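Long-range contacts in tRNA threonylcarbamoyladenosine biosynthesis protein TsaB (Pseudomonas aeruginosa, PDB 5BR9), which probably takes part, as a TsaB protein of the KAE1/TsaD family, in making the threonylcarbamoyladenosine modification at position 37 of tRNA: residues M9-L13 and A25-G30; A32-Y36 and L54-A58. One frame throughout, in Å; residues are numbered along the deposited sequence.

Interaction 1: M9-L13 and A25-G30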
loop_
_atom_site.group_PDB
_atom_site.type_symbol
_atom_site.label_atom_id
_atom_site.label_comp_id
_atom_site.label_asym_id
_atom_site.label_seq_id
_atom_site.Cartn_x
_atom_site.Cartn_y
_atom_site.Cartn_z
ATOM N N MET A 9 8.861 21.401 21.118
ATOM C CA MET A 9 8.549 19.992 21.315
ATOM C C MET A 9 7.911 19.365 20.083
ATOM O O MET A 9 7.064 19.973 19.445
ATOM C CB MET A 9 7.667 19.812 22.540
ATOM C CG MET A 9 8.481 20.014 23.817
ATOM S SD MET A 9 7.717 19.352 25.302
ATOM C CE MET A 9 6.359 20.502 25.526
ATOM N N SER A 10 8.338 18.145 19.752
ATOM C CA SER A 10 7.928 17.503 18.512
ATOM C C SER A 10 6.619 16.751 18.633
ATOM O O SER A 10 6.312 16.160 19.663
ATOM C CB SER A 10 9.003 16.523 18.035
ATOM O OG SER A 10 10.185 17.193 17.647
ATOM N N THR A 11 5.867 16.736 17.546
ATOM C CA THR A 11 4.673 15.924 17.500
ATOM C C THR A 11 4.903 14.844 16.451
ATOM O O THR A 11 5.113 15.145 15.287
ATOM C CB THR A 11 3.420 16.772 17.199
ATOM O OG1 THR A 11 3.266 17.753 18.232
ATOM C CG2 THR A 11 2.176 15.912 17.183
ATOM N N LEU A 12 4.919 13.592 16.889
ATOM C CA LEU A 12 5.208 12.452 16.007
ATOM C C LEU A 12 4.091 11.428 16.014
ATOM O O LEU A 12 3.587 11.050 17.071
ATOM C CB LEU A 12 6.519 11.752 16.411
ATOM C CG LEU A 12 7.814 12.553 16.376
ATOM C CD1 LEU A 12 8.988 11.700 16.886
ATOM C CD2 LEU A 12 8.091 13.103 14.953
ATOM N N LEU A 13 3.760 10.941 14.825
ATOM C CA LEU A 13 2.746 9.902 14.650
ATOM C C LEU A 13 3.453 8.599 14.256
ATOM O O LEU A 13 4.341 8.591 13.389
ATOM C CB LEU A 13 1.718 10.321 13.567
ATOM C CG LEU A 13 0.566 9.365 13.245
ATOM C CD1 LEU A 13 -0.340 9.201 14.472
ATOM C CD2 LEU A 13 -0.242 9.837 12.026
ATOM N N ALA A 25 0.524 5.231 17.600
ATOM C CA ALA A 25 1.003 5.922 18.781
ATOM C C ALA A 25 1.269 7.363 18.414
ATOM O O ALA A 25 1.472 7.695 17.239
ATOM C CB ALA A 25 2.254 5.242 19.353
ATOM N N LEU A 26 1.214 8.224 19.417
ATOM C CA LEU A 26 1.353 9.646 19.200
ATOM C C LEU A 26 2.188 10.253 20.295
ATOM O O LEU A 26 1.951 9.986 21.485
ATOM C CB LEU A 26 -0.022 10.300 19.150
ATOM C CG LEU A 26 -0.003 11.811 18.965
ATOM C CD1 LEU A 26 0.427 12.137 17.554
ATOM C CD2 LEU A 26 -1.374 12.372 19.229
ATOM N N LEU A 27 3.160 11.068 19.888
ATOM C CA LEU A 27 3.949 11.870 20.819
ATOM C C LEU A 27 3.478 13.297 20.655
ATOM O O LEU A 27 3.386 13.798 19.527
ATOM C CB LEU A 27 5.461 11.775 20.565
ATOM C CG LEU A 27 6.343 12.728 21.391
ATOM C CD1 LEU A 27 6.397 12.313 22.858
ATOM C CD2 LEU A 27 7.767 12.863 20.829
ATOM N N HIS A 28 3.134 13.922 21.778
ATOM C CA HIS A 28 2.664 15.293 21.779
ATOM C C HIS A 28 3.012 15.926 23.125
ATOM O O HIS A 28 2.734 15.337 24.166
ATOM C CB HIS A 28 1.156 15.361 21.515
ATOM C CG HIS A 28 0.616 16.757 21.480
ATOM N ND1 HIS A 28 -0.156 17.290 22.493
ATOM C CD2 HIS A 28 0.759 17.741 20.554
ATOM C CE1 HIS A 28 -0.475 18.538 22.191
ATOM N NE2 HIS A 28 0.067 18.834 21.021
ATOM N N GLU A 29 3.642 17.099 23.091
ATOM C CA GLU A 29 4.049 17.805 24.311
ATOM C C GLU A 29 4.799 16.911 25.309
ATOM O O GLU A 29 4.630 17.051 26.513
ATOM C CB GLU A 29 2.824 18.410 25.001
ATOM C CG GLU A 29 2.811 19.919 25.067
ATOM C CD GLU A 29 2.176 20.545 23.850
ATOM O OE1 GLU A 29 2.888 20.717 22.836
ATOM O OE2 GLU A 29 0.964 20.860 23.907
ATOM N N GLY A 30 5.601 15.975 24.802
ATOM C CA GLY A 30 6.366 15.077 25.652
ATOM C C GLY A 30 5.570 13.941 26.273
ATOM O O GLY A 30 6.061 13.253 27.167
HETATM O O HOH W 1 4.389 18.588 20.711
HETATM O O HOH W 2 6.894 16.104 22.333
#

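Interaction 2: A32-Y36 and L54-A58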
loop_
_atom_site.group_PDB
_atom_site.type_symbol
_atom_site.label_atom_id
_atom_site.label_comp_id
_atom_site.label_asym_id
_atom_site.label_seq_id
_atom_site.Cartn_x
_atom_site.Cartn_y
_atom_site.Cartn_z
ATOM N N ALA A 32 3.345 10.357 25.530
ATOM C CA ALA A 32 3.110 9.299 24.553
ATOM C C ALA A 32 1.717 8.721 24.779
ATOM O O ALA A 32 1.268 8.583 25.914
ATOM C CB ALA A 32 4.196 8.202 24.644
ATOM N N LEU A 33 1.022 8.434 23.685
ATOM C CA LEU A 33 -0.312 7.844 23.730
ATOM C C LEU A 33 -0.371 6.748 22.658
ATOM O O LEU A 33 0.087 6.965 21.537
ATOM C CB LEU A 33 -1.371 8.914 23.483
ATOM C CG LEU A 33 -2.805 8.504 23.768
ATOM C CD1 LEU A 33 -2.996 8.359 25.267
ATOM C CD2 LEU A 33 -3.773 9.510 23.188
ATOM N N SER A 34 -0.895 5.569 22.980
ATOM C CA SER A 34 -0.930 4.502 21.982
ATOM C C SER A 34 -2.183 3.657 22.083
ATOM O O SER A 34 -2.858 3.653 23.113
ATOM C CB SER A 34 0.305 3.588 22.091
ATOM O OG SER A 34 0.317 2.855 23.308
ATOM N N HIS A 35 -2.484 2.961 20.987
ATOM C CA HIS A 35 -3.554 1.975 20.985
ATOM C C HIS A 35 -3.158 0.791 20.109
ATOM O O HIS A 35 -2.472 0.935 19.095
ATOM C CB HIS A 35 -4.876 2.601 20.533
ATOM C CG HIS A 35 -5.492 3.504 21.565
ATOM N ND1 HIS A 35 -6.101 3.025 22.706
ATOM C CD2 HIS A 35 -5.568 4.854 21.637
ATOM C CE1 HIS A 35 -6.534 4.041 23.431
ATOM N NE2 HIS A 35 -6.217 5.161 22.806
ATOM N N TYR A 36 -3.584 -0.389 20.540
ATOM C CA TYR A 36 -3.091 -1.647 20.005
ATOM C C TYR A 36 -4.253 -2.646 19.880
ATOM O O TYR A 36 -5.001 -2.849 20.829
ATOM C CB TYR A 36 -1.978 -2.153 20.941
ATOM C CG TYR A 36 -1.292 -3.475 20.643
ATOM C CD1 TYR A 36 -0.019 -3.505 20.067
ATOM C CD2 TYR A 36 -1.871 -4.685 21.012
ATOM C CE1 TYR A 36 0.641 -4.713 19.827
ATOM C CE2 TYR A 36 -1.219 -5.901 20.770
ATOM C CZ TYR A 36 0.035 -5.911 20.181
ATOM O OH TYR A 36 0.680 -7.112 19.953
ATOM N N LEU A 54 -7.133 8.163 17.745
ATOM C CA LEU A 54 -5.984 8.516 18.566
ATOM C C LEU A 54 -5.790 10.035 18.563
ATOM O O LEU A 54 -5.655 10.668 19.620
ATOM C CB LEU A 54 -4.724 7.823 18.058
ATOM C CG LEU A 54 -3.448 8.060 18.873
ATOM C CD1 LEU A 54 -3.542 7.368 20.217
ATOM C CD2 LEU A 54 -2.212 7.579 18.125
ATOM N N LEU A 55 -5.782 10.614 17.370
ATOM C CA LEU A 55 -5.646 12.056 17.242
ATOM C C LEU A 55 -6.800 12.734 17.960
ATOM O O LEU A 55 -6.600 13.693 18.700
ATOM C CB LEU A 55 -5.622 12.485 15.781
ATOM C CG LEU A 55 -4.402 12.087 14.964
ATOM C CD1 LEU A 55 -4.680 12.462 13.524
ATOM C CD2 LEU A 55 -3.173 12.803 15.469
ATOM N N ASP A 56 -8.002 12.202 17.791
ATOM C CA ASP A 56 -9.164 12.830 18.420
ATOM C C ASP A 56 -9.121 12.724 19.941
ATOM O O ASP A 56 -9.470 13.673 20.629
ATOM C CB ASP A 56 -10.463 12.234 17.873
ATOM C CG ASP A 56 -10.796 12.756 16.481
ATOM O OD1 ASP A 56 -9.978 13.528 15.905
ATOM O OD2 ASP A 56 -11.884 12.408 15.972
ATOM N N GLU A 57 -8.661 11.591 20.463
ATOM C CA GLU A 57 -8.568 11.399 21.911
ATOM C C GLU A 57 -7.562 12.368 22.542
ATOM O O GLU A 57 -7.761 12.843 23.658
ATOM C CB GLU A 57 -8.179 9.954 22.236
ATOM C CG GLU A 57 -7.890 9.688 23.720
ATOM C CD GLU A 57 -7.382 8.268 23.993
ATOM O OE1 GLU A 57 -7.070 7.531 23.028
ATOM O OE2 GLU A 57 -7.292 7.893 25.184
ATOM N N ALA A 58 -6.496 12.661 21.810
ATOM C CA ALA A 58 -5.426 13.540 22.275
ATOM C C ALA A 58 -5.759 15.013 22.055
ATOM O O ALA A 58 -5.092 15.884 22.590
ATOM C CB ALA A 58 -4.111 13.185 21.573
#

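Interaction 1: M9-L13 and A25-G30
Leu12 and Leu27 face each other as an antiparallel hydrogen-bonded pair, and their two backbone bonds are unequal. Leu27 N donates to Leu12 O over 2.8 Å, nearly straight at 172°, whereas Leu12 N reaches Leu27 O at 3.1 Å with a bend to 146°. Thr11 CA adds a CA-H...O contact to Leu27 O. One residue on, Leu13 and Leu26 form a non-hydrogen-bonded pair; with CG anti to the backbone N in both leucines, their CD1 methyls come within 4.3 Å of each other. Toward the open end the direct ladder gives way to water. One water accepts from Glu29 N and is hydrogen-bonded to Thr11 OG1, which also lies 3.4 Å from His28 CD2 at the imidazole edge. A second water donates to Ser10 O and accepts from Gly30 N. Outermost, Met9 bends at its sulfur and crosses Glu29 at about a right angle, CE to CG 3.6 Å, although the glutamate is poorly ordered. Behind these contacts, Asp66 OD2 accepts from Thr11 N; helix 196-208, through Leu200, covers the Leu12/Leu27 face of the sheet and helix 43-58 the Leu13/Leu26 face. This is the opening beta hairpin of an actin-like ATPase (ASKHA) fold.

Interaction 2: A32-Y36 and L54-A58
His35 and Glu57 meet at the surface between strand 31-38 and helix 43-58, joined by a hydrogen bond from His35 NE2 to Glu57 OE1. Both side chains point across the gap and approach from opposite directions. The course of Glu57 can be traced outward from CB. CG leaves anti to the backbone N (chi1 173°), and the chain stays extended beyond it, carrying the carboxylate away from the helix. On the way CG passes Leu33 CD2 at 4.2 Å, and CD lies near that same methyl. At the tip OE1 accepts the hydrogen bond from His35 NE2, 2.5 Å away, through its syn lone pair, on the side of OE2. So short a length is doubtful, and it belongs to one of two conformers of His35. The acceptor sits close to the ring plane; ring and carboxylate planes are turned 32° apart.

Helix 43-58 lies against the five-stranded mixed sheet, strand order 3-2-1-4-5, of the actin-like ATPase (ASKHA) fold to which TsaB belongs. Here the helix and strand segments run at 141° to each other, with axes 9.4 Å apart at closest approach. Beneath the polar pair, Leu54 supplies the apolar contact. Its CD1 methyl touches His35 CD2 at the ring edge, 3.5 Å away, and also approaches Leu33 CD2 at 3.7 Å, the two leucines running antiparallel, side against side. Leu33 CD2 is thus shared: Ala58 CB lies 4.0 Å from it, and Glu57 OE1 is close by. Farther into the sheet Leu54 also packs on Leu26 of the adjoining strand, and the backbone of His35 is hydrogen-bonded to that of Val24. On the strand's other face, Ser34 touches His195 and Glu197.

In the fold
Interactions 1 and 2 follow one another along the chain, the first closing before the second opens, and their centres are about 10 Å apart, on the same side of the chain's centre. Both reach the five-stranded mixed sheet ordered 31-38, 21-28, 12-16, 67-71, 98-101, where strand 21-28 stands between the partners of the two contacts. A probable hydrogen bond from Leu26 N to Leu33 O, 2.7 Å, joins them directly. Interaction 1 pairs two strands within the sheet, while interaction 2 sets helix 43-58 against its outermost strand within the chain, together building one flank of this ASKHA-type domain.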